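PDB 6TLY: protein kinase, putative from Bodo saltans, which probably acts as a serine/threonine kinase of the kinetoplastid kinetochore, with a zinc-binding central domain, the part described here, that serves in centromere localization. Local coordinates for residues Y56-N60 against Q61-S65. Residues are numbered along the deposited sequence; the frame is centred on the assembly and turned at random. Where two conformers were deposited one is given.
Sequences YDVCN and QCAES. With ZN (zinc ion), chain C.
The second CxxC pair of a Cys4 zinc site, within the C1-like part of the KKT2 central domain, sits where strand 56-59 turns at right angles into helix 60-65. Cys59 closes the strand and Cys62 lies in the first turn of the helix; each thiolate binds the zinc ion, SG to ZN being 2.3 Å for both, and Cys32 and Cys35 complete the site. Cys59 is also the N-cap. With its SG between the backbone N and the carbonyl carbon (chi1 74°), the sulfur turns back over the helix start and accepts a nearly straight bond from Cys62 N, 3.4 Å from Cys59 SG. One sulfur thus serves metal and helix end alike, while Cys59 O takes the amide of Ala63, N to O 3.1 Å. Val58, one residue before, points toward the helix. Its CG2 faces Cys62 CB, at a distance (3.3 Å) too short to be taken literally, since Val58 has two conformers; its CG1 lies 3.7 Å from Ala63 CB, and both side chains also touch Tyr49 of the adjacent strand 48-51.

Around the turn, Asn60 O accepts from Glu64 N, and a water joins the two side chains, donating to Glu64 OE1 at 2.6 Å and accepting from Asn60 ND2. Asn60 OD1 meets the backbone N of Tyr47, and Glu64 OE2 is hydrogen-bonded to the hydroxyls of Tyr47 and Tyr49, so both side chains reach the same neighbouring segment. With an alanine here instead of Glu64, those two hydroxyls are likely to lose their shared partner and the water its carboxylate, slackening the tie between helix and sheet. The N-H···S bond from Cys62 would be expected to draw off some of the negative charge that the four thiolates bring to the zinc.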
ATOM      1  N   TYR A  56      -0.149   2.791  -1.250  1.00 21.49           N
ATOM      2  CA  TYR A  56      -0.419   1.429  -0.752  1.00 20.80           C
ATOM      3  C   TYR A  56      -0.482   1.480   0.770  1.00 21.30           C
ATOM      4  O   TYR A  56       0.493   1.831   1.370  1.00 21.91           O
ATOM      5  CB  TYR A  56       0.686   0.489  -1.212  1.00 20.35           C
ATOM      6  CG  TYR A  56       0.473  -0.963  -0.911  1.00 20.00           C
ATOM      7  CD1 TYR A  56      -0.557  -1.670  -1.493  1.00 20.76           C
ATOM      8  CD2 TYR A  56       1.319  -1.639  -0.062  1.00 20.55           C
ATOM      9  CE1 TYR A  56      -0.735  -3.020  -1.255  1.00 21.44           C
ATOM     10  CE2 TYR A  56       1.155  -2.987   0.188  1.00 21.09           C
ATOM     11  CZ  TYR A  56       0.120  -3.681  -0.397  1.00 21.81           C
ATOM     12  OH  TYR A  56      -0.014  -5.002  -0.149  1.00 23.14           O
ATOM     13  N   ASP A  57      -1.644   1.146   1.307  1.00 19.88           N
ATOM     14  CA  ASP A  57      -1.934   1.176   2.743  1.00 20.09           C
ATOM     15  C   ASP A  57      -2.281  -0.192   3.256  1.00 20.08           C
ATOM     16  O   ASP A  57      -3.177  -0.823   2.714  1.00 20.45           O
ATOM     17  CB  ASP A  57      -3.182   2.033   2.982  1.00 22.20           C
ATOM     18  CG  ASP A  57      -2.973   3.476   2.649  1.00 26.66           C
ATOM     19  OD1 ASP A  57      -1.903   4.001   2.987  1.00 26.75           O
ATOM     20  OD2 ASP A  57      -3.876   4.077   2.012  1.00 28.08           O
ATOM     21  N   VAL A  58      -1.576  -0.639   4.252  1.00 19.50           N
ATOM     22  CA  VAL A  58      -1.866  -1.965   4.887  0.50 19.94           C
ATOM     23  C   VAL A  58      -1.964  -1.890   6.455  1.00 20.21           C
ATOM     24  O   VAL A  58      -1.205  -1.160   7.278  1.00 20.74           O
ATOM     25  CB  VAL A  58      -0.813  -2.989   4.421  0.50 20.95           C
ATOM     26  CG1 VAL A  58       0.578  -2.642   4.896  0.50 20.86           C
ATOM     27  CG2 VAL A  58      -1.158  -4.409   4.809  0.50 21.93           C
ATOM     28  N   CYS A  59      -2.842  -2.743   7.017  1.00 20.02           N
ATOM     29  CA  CYS A  59      -2.972  -2.803   8.490  1.00 20.54           C
ATOM     30  C   CYS A  59      -1.708  -3.489   9.081  1.00 20.98           C
ATOM     31  O   CYS A  59      -0.981  -4.169   8.354  1.00 20.49           O
ATOM     32  CB  CYS A  59      -4.263  -3.525   8.912  1.00 21.25           C
ATOM     33  SG  CYS A  59      -4.239  -5.335   8.707  1.00 23.60           S
ATOM     34  N   ASN A  60      -1.452  -3.325  10.399  1.00 21.43           N
ATOM     35  CA  ASN A  60      -0.271  -3.929  11.001  1.00 22.95           C
ATOM     36  C   ASN A  60      -0.301  -5.457  10.904  1.00 24.26           C
ATOM     37  O   ASN A  60       0.756  -6.064  10.762  1.00 24.27           O
ATOM     38  CB  ASN A  60      -0.107  -3.493  12.447  1.00 25.24           C
ATOM     39  CG  ASN A  60      -1.327  -3.761  13.294  1.00 29.38           C
ATOM     40  OD1 ASN A  60      -2.385  -3.156  13.113  1.00 29.63           O
ATOM     41  ND2 ASN A  60      -1.206  -4.684  14.253  1.00 31.91           N
ATOM     42  N   GLN A  61      -1.501  -6.062  10.979  1.00 24.70           N
ATOM     43  CA  GLN A  61      -1.684  -7.519  10.933  1.00 26.29           C
ATOM     44  C   GLN A  61      -1.224  -8.085   9.597  1.00 26.38           C
ATOM     45  O   GLN A  61      -0.454  -9.043   9.582  1.00 27.33           O
ATOM     46  CB  GLN A  61      -3.159  -7.879  11.190  1.00 30.07           C
ATOM     47  CG  GLN A  61      -3.432  -8.475  12.565  1.00 37.79           C
ATOM     48  CD  GLN A  61      -4.844  -8.208  13.066  1.00 45.58           C
ATOM     49  OE1 GLN A  61      -5.726  -7.728  12.331  1.00 48.69           O
ATOM     50  NE2 GLN A  61      -5.090  -8.517  14.338  1.00 46.15           N
ATOM     51  N   CYS A  62      -1.659  -7.480   8.482  1.00 25.34           N
ATOM     52  CA  CYS A  62      -1.248  -7.954   7.164  1.00 25.34           C
ATOM     53  C   CYS A  62       0.250  -7.682   6.920  1.00 25.70           C
ATOM     54  O   CYS A  62       0.967  -8.556   6.413  1.00 26.05           O
ATOM     55  CB  CYS A  62      -2.114  -7.347   6.062  1.00 24.96           C
ATOM     56  SG  CYS A  62      -3.825  -7.939   6.023  1.00 25.01           S
ATOM     57  N   ALA A  63       0.730  -6.491   7.305  1.00 24.89           N
ATOM     58  CA  ALA A  63       2.113  -6.114   7.059  1.00 25.93           C
ATOM     59  C   ALA A  63       3.155  -7.015   7.759  1.00 27.28           C
ATOM     60  O   ALA A  63       4.056  -7.547   7.103  1.00 27.67           O
ATOM     61  CB  ALA A  63       2.332  -4.655   7.419  1.00 25.48           C
ATOM     62  N   GLU A  64       2.963  -7.254   9.052  1.00 27.16           N
ATOM     63  CA  GLU A  64       3.874  -8.025   9.876  1.00 28.15           C
ATOM     64  C   GLU A  64       3.793  -9.525   9.577  1.00 29.60           C
ATOM     65  O   GLU A  64       4.828 -10.191   9.606  1.00 31.05           O
ATOM     66  CB  GLU A  64       3.654  -7.667  11.351  1.00 28.68           C
ATOM     67  CG  GLU A  64       4.120  -6.236  11.614  1.00 30.05           C
ATOM     68  CD  GLU A  64       3.649  -5.601  12.908  1.00 33.76           C
ATOM     69  OE1 GLU A  64       3.067  -6.332  13.737  1.00 35.20           O
ATOM     70  OE2 GLU A  64       3.832  -4.373  13.087  1.00 33.22           O
ATOM     71  N   SER A  65       2.621 -10.031   9.168  1.00 29.31           N
ATOM     72  CA  SER A  65       2.509 -11.444   8.771  1.00 30.38           C
ATOM     73  C   SER A  65       2.892 -11.694   7.283  1.00 31.03           C
ATOM     74  O   SER A  65       2.890 -12.841   6.840  1.00 31.58           O
ATOM     75  CB  SER A  65       1.115 -11.986   9.070  1.00 32.47           C
ATOM     76  OG  SER A  65       0.158 -11.553   8.117  1.00 35.90           O
TER
HETATM   77 ZN    ZN C 702      -5.008  -6.040   6.614  0.69 24.18          ZN
HETATM   78  O   HOH W   1       0.836  -6.504  15.065  1.00 48.68           O